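Local coordinates for protein acetylglutamate kinase (Streptococcus mutans, PDB 3L86) that probably catalyses the ATP-dependent phosphorylation of N-acetyl-L-glutamate to N-acetyl-L-glutamyl 5-phosphate, a step of arginine biosynthesis, at residues G152-I160 with L189-V200. Sequence-based numbering, arbitrary orientation.
Sequences GYVGDVTHI and LNINADYLATAV. With NLG (N-acetyl-L-glutamate), chain C.
With chi1 at -177°, Val-157 spreads its two methyls over different partners on 189-200: CG1, trans to the backbone nitrogen, meets Ala-199 CB at 3.7 Å, while CG2 touches both Leu-196 CD1 and Ile-191 CG2. Leu-196 holds its CG trans to its own nitrogen (chi1 -179°), which brings CD1 to 3.9 Å from Val-157 CG2; CD1 also reaches Ile-160 CD1, the two side chains crossing at about a right angle. Ile-160 also rests its CG1 on the CB and carbonyl oxygen of Ala-199. Strand 155-160 runs almost along helix 193-200, their axes 12° from parallel and 8.4 Å apart at closest approach.

Toward the substrate, the apolar contacts give way to backbone pairing. Asn-190 N donates to Tyr-153 O at 2.9 Å, nearly straight, and Gly-155 N returns a bond to Asn-190 O from above the carbonyl plane; together they make a single beta bridge between Val-154 and Asn-190. Leu-189 CD1 lies against Gly-155 CA, and Ile-191 CD1 against Gly-155 C.

In this amino acid kinase fold, the segment leaving the bridge and entering the helix lines the N-acetyl-L-glutamate pocket. Asn-190 ND2 donates to the acetyl oxygen O7 of the ligand and also bonds Thr-99. At the helix start, Ala-193 N gives a 3.0 Å bond to OE1 of the ligand's side-chain carboxylate, a place where the helix dipole would probably help hold negative charge. Asn-192 is the N-cap, its OD1 accepting from Tyr-195 N at 3.2 Å, and its CB sits above one face of the Tyr-195 ring, toward the rim. A water bridges the segments, donating to Gly-155 O and accepting from Asn-192 N.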
loop_
_atom_site.group_PDB
_atom_site.type_symbol
_atom_site.label_atom_id
_atom_site.label_comp_id
_atom_site.label_asym_id
_atom_site.label_seq_id
_atom_site.Cartn_x
_atom_site.Cartn_y
_atom_site.Cartn_z
ATOM N N GLY A 152 -8.419 5.722 17.644
ATOM C CA GLY A 152 -8.020 4.495 18.349
ATOM C C GLY A 152 -6.603 4.028 17.963
ATOM O O GLY A 152 -5.676 4.837 17.983
ATOM N N TYR A 153 -6.459 2.744 17.579
ATOM C CA TYR A 153 -5.180 2.098 17.215
ATOM C C TYR A 153 -4.739 2.287 15.734
ATOM O O TYR A 153 -4.242 1.348 15.104
ATOM C CB TYR A 153 -5.227 0.590 17.575
ATOM C CG TYR A 153 -4.955 0.369 19.057
ATOM C CD1 TYR A 153 -5.825 0.864 20.047
ATOM C CD2 TYR A 153 -3.810 -0.309 19.473
ATOM C CE1 TYR A 153 -5.515 0.666 21.456
ATOM C CE2 TYR A 153 -3.527 -0.516 20.815
ATOM C CZ TYR A 153 -4.366 -0.012 21.801
ATOM O OH TYR A 153 -4.004 -0.237 23.130
ATOM N N VAL A 154 -5.016 3.451 15.167
ATOM C CA VAL A 154 -4.528 3.840 13.827
ATOM C C VAL A 154 -3.168 4.555 13.914
ATOM O O VAL A 154 -2.970 5.443 14.756
ATOM C CB VAL A 154 -5.595 4.668 13.071
ATOM C CG1 VAL A 154 -5.063 5.237 11.747
ATOM C CG2 VAL A 154 -6.818 3.732 12.763
ATOM N N GLY A 155 -2.201 4.070 13.147
ATOM C CA GLY A 155 -0.878 4.634 13.183
ATOM C C GLY A 155 -0.501 5.482 11.996
ATOM O O GLY A 155 -1.115 5.358 10.926
ATOM N N ASP A 156 0.530 6.329 12.200
ATOM C CA ASP A 156 1.190 7.112 11.138
ATOM C C ASP A 156 2.651 6.594 11.148
ATOM O O ASP A 156 3.229 6.576 12.218
ATOM C CB ASP A 156 1.217 8.567 11.648
ATOM C CG ASP A 156 1.503 9.618 10.565
ATOM O OD1 ASP A 156 1.413 9.366 9.331
ATOM O OD2 ASP A 156 1.806 10.766 11.009
ATOM N N VAL A 157 3.230 6.201 10.005
ATOM C CA VAL A 157 4.620 5.709 9.963
ATOM C C VAL A 157 5.652 6.693 10.547
ATOM O O VAL A 157 5.678 7.853 10.160
ATOM C CB VAL A 157 5.048 5.253 8.498
ATOM C CG1 VAL A 157 6.498 4.683 8.521
ATOM C CG2 VAL A 157 4.065 4.144 7.969
ATOM N N THR A 158 6.493 6.266 11.490
ATOM C CA THR A 158 7.535 7.191 11.962
ATOM C C THR A 158 8.929 6.859 11.401
ATOM O O THR A 158 9.771 7.748 11.285
ATOM C CB THR A 158 7.646 7.204 13.544
ATOM O OG1 THR A 158 7.843 5.863 13.968
ATOM C CG2 THR A 158 6.386 7.784 14.208
ATOM N N HIS A 159 9.203 5.598 11.059
ATOM C CA HIS A 159 10.529 5.297 10.453
ATOM C C HIS A 159 10.463 3.958 9.771
ATOM O O HIS A 159 9.779 3.035 10.264
ATOM C CB HIS A 159 11.680 5.300 11.528
ATOM C CG HIS A 159 13.067 5.083 10.973
ATOM N ND1 HIS A 159 13.794 3.931 11.203
ATOM C CD2 HIS A 159 13.860 5.874 10.216
ATOM C CE1 HIS A 159 14.960 4.020 10.589
ATOM N NE2 HIS A 159 15.029 5.188 9.993
ATOM N N ILE A 160 11.164 3.866 8.636
ATOM C CA ILE A 160 11.418 2.589 7.967
ATOM C C ILE A 160 12.915 2.145 8.131
ATOM O O ILE A 160 13.822 2.875 7.717
ATOM C CB ILE A 160 11.032 2.663 6.495
ATOM C CG1 ILE A 160 9.519 3.007 6.315
ATOM C CG2 ILE A 160 11.267 1.303 5.835
ATOM C CD1 ILE A 160 8.614 1.833 6.804
ATOM N N LEU A 189 -0.148 -1.494 15.417
ATOM C CA LEU A 189 -1.100 -0.457 14.951
ATOM C C LEU A 189 -1.577 -0.686 13.499
ATOM O O LEU A 189 -0.816 -1.229 12.700
ATOM C CB LEU A 189 -0.490 0.977 15.043
ATOM C CG LEU A 189 0.154 1.442 16.362
ATOM C CD1 LEU A 189 0.626 2.935 16.280
ATOM C CD2 LEU A 189 -0.776 1.260 17.521
ATOM N N ASN A 190 -2.794 -0.237 13.169
ATOM C CA ASN A 190 -3.406 -0.365 11.825
ATOM C C ASN A 190 -2.946 0.849 10.989
ATOM O O ASN A 190 -3.191 1.998 11.408
ATOM C CB ASN A 190 -4.962 -0.452 11.956
ATOM C CG ASN A 190 -5.697 -0.416 10.609
ATOM O OD1 ASN A 190 -5.083 -0.571 9.554
ATOM N ND2 ASN A 190 -7.039 -0.235 10.646
ATOM N N ILE A 191 -2.242 0.616 9.866
ATOM C CA ILE A 191 -1.740 1.741 9.018
ATOM C C ILE A 191 -2.465 1.743 7.669
ATOM O O ILE A 191 -2.525 0.704 7.048
ATOM C CB ILE A 191 -0.249 1.609 8.650
ATOM C CG1 ILE A 191 0.596 1.148 9.837
ATOM C CG2 ILE A 191 0.287 2.985 7.965
ATOM C CD1 ILE A 191 0.829 2.137 10.939
ATOM N N ASN A 192 -3.095 2.843 7.251
ATOM C CA ASN A 192 -3.693 2.912 5.880
ATOM C C ASN A 192 -2.607 2.443 4.854
ATOM O O ASN A 192 -1.458 2.890 4.965
ATOM C CB ASN A 192 -4.097 4.360 5.553
ATOM C CG ASN A 192 -4.427 4.553 4.078
ATOM O OD1 ASN A 192 -3.612 5.065 3.302
ATOM N ND2 ASN A 192 -5.613 4.144 3.680
ATOM N N ALA A 193 -2.937 1.564 3.892
ATOM C CA ALA A 193 -1.854 0.961 3.043
ATOM C C ALA A 193 -1.145 1.965 2.169
ATOM O O ALA A 193 0.032 1.785 1.878
ATOM C CB ALA A 193 -2.340 -0.261 2.172
ATOM N N ASP A 194 -1.862 2.994 1.710
ATOM C CA ASP A 194 -1.272 4.094 0.914
ATOM C C ASP A 194 -0.202 4.891 1.686
ATOM O O ASP A 194 0.816 5.281 1.118
ATOM C CB ASP A 194 -2.375 5.065 0.401
ATOM C CG ASP A 194 -3.501 4.312 -0.401
ATOM O OD1 ASP A 194 -3.181 3.564 -1.344
ATOM O OD2 ASP A 194 -4.695 4.422 -0.044
ATOM N N TYR A 195 -0.458 5.149 2.960
ATOM C CA TYR A 195 0.502 5.819 3.829
ATOM C C TYR A 195 1.788 4.968 3.931
ATOM O O TYR A 195 2.933 5.492 3.890
ATOM C CB TYR A 195 -0.119 5.960 5.252
ATOM C CG TYR A 195 -1.225 7.048 5.455
ATOM C CD1 TYR A 195 -1.941 7.603 4.383
ATOM C CD2 TYR A 195 -1.520 7.521 6.759
ATOM C CE1 TYR A 195 -2.964 8.622 4.617
ATOM C CE2 TYR A 195 -2.514 8.506 7.009
ATOM C CZ TYR A 195 -3.231 9.039 5.945
ATOM O OH TYR A 195 -4.178 10.015 6.233
ATOM N N LEU A 196 1.618 3.670 4.168
ATOM C CA LEU A 196 2.801 2.781 4.256
ATOM C C LEU A 196 3.635 2.749 2.937
ATOM O O LEU A 196 4.875 2.771 2.979
ATOM C CB LEU A 196 2.432 1.342 4.652
ATOM C CG LEU A 196 3.685 0.402 4.778
ATOM C CD1 LEU A 196 4.772 1.038 5.721
ATOM C CD2 LEU A 196 3.350 -0.990 5.299
ATOM N N ALA A 197 2.952 2.627 1.794
ATOM C CA ALA A 197 3.570 2.709 0.477
ATOM C C ALA A 197 4.412 3.979 0.262
ATOM O O ALA A 197 5.515 3.864 -0.288
ATOM C CB ALA A 197 2.455 2.642 -0.609
ATOM N N THR A 198 3.880 5.172 0.624
ATOM C CA THR A 198 4.680 6.458 0.551
ATOM C C THR A 198 5.983 6.366 1.373
ATOM O O THR A 198 7.047 6.726 0.914
ATOM C CB THR A 198 3.921 7.758 1.113
ATOM O OG1 THR A 198 2.633 7.893 0.508
ATOM C CG2 THR A 198 4.718 9.011 0.792
ATOM N N ALA A 199 5.882 5.908 2.604
ATOM C CA ALA A 199 7.043 5.829 3.487
ATOM C C ALA A 199 8.126 4.880 2.951
ATOM O O ALA A 199 9.346 5.180 2.957
ATOM C CB ALA A 199 6.553 5.376 4.884
ATOM N N VAL A 200 7.673 3.733 2.444
ATOM C CA VAL A 200 8.576 2.760 1.885
ATOM C C VAL A 200 9.258 3.284 0.617
ATOM O O VAL A 200 10.532 3.199 0.503
ATOM C CB VAL A 200 7.833 1.447 1.580
ATOM C CG1 VAL A 200 8.748 0.469 0.860
ATOM C CG2 VAL A 200 7.225 0.853 2.931
HETATM C CA NLG C . -6.588 0.651 6.789
HETATM C C NLG C . -6.739 1.789 7.626
HETATM O OXT NLG C . -7.706 2.559 7.620
HETATM O O NLG C . -6.048 2.353 8.391
HETATM C CB NLG C . -5.687 -0.549 6.446
HETATM C CG NLG C . -5.972 -1.465 5.185
HETATM C CD NLG C . -6.017 -0.935 3.690
HETATM O OE1 NLG C . -5.554 0.149 3.480
HETATM O OE2 NLG C . -6.526 -1.549 2.737
HETATM C C7 NLG C . -8.653 -0.456 6.640
HETATM C C8 NLG C . -9.501 -0.784 5.846
HETATM O O7 NLG C . -8.624 -0.680 7.826
HETATM N N2 NLG C . -7.637 0.225 6.270
HETATM O O HOH W 1 -2.948 5.184 8.781
#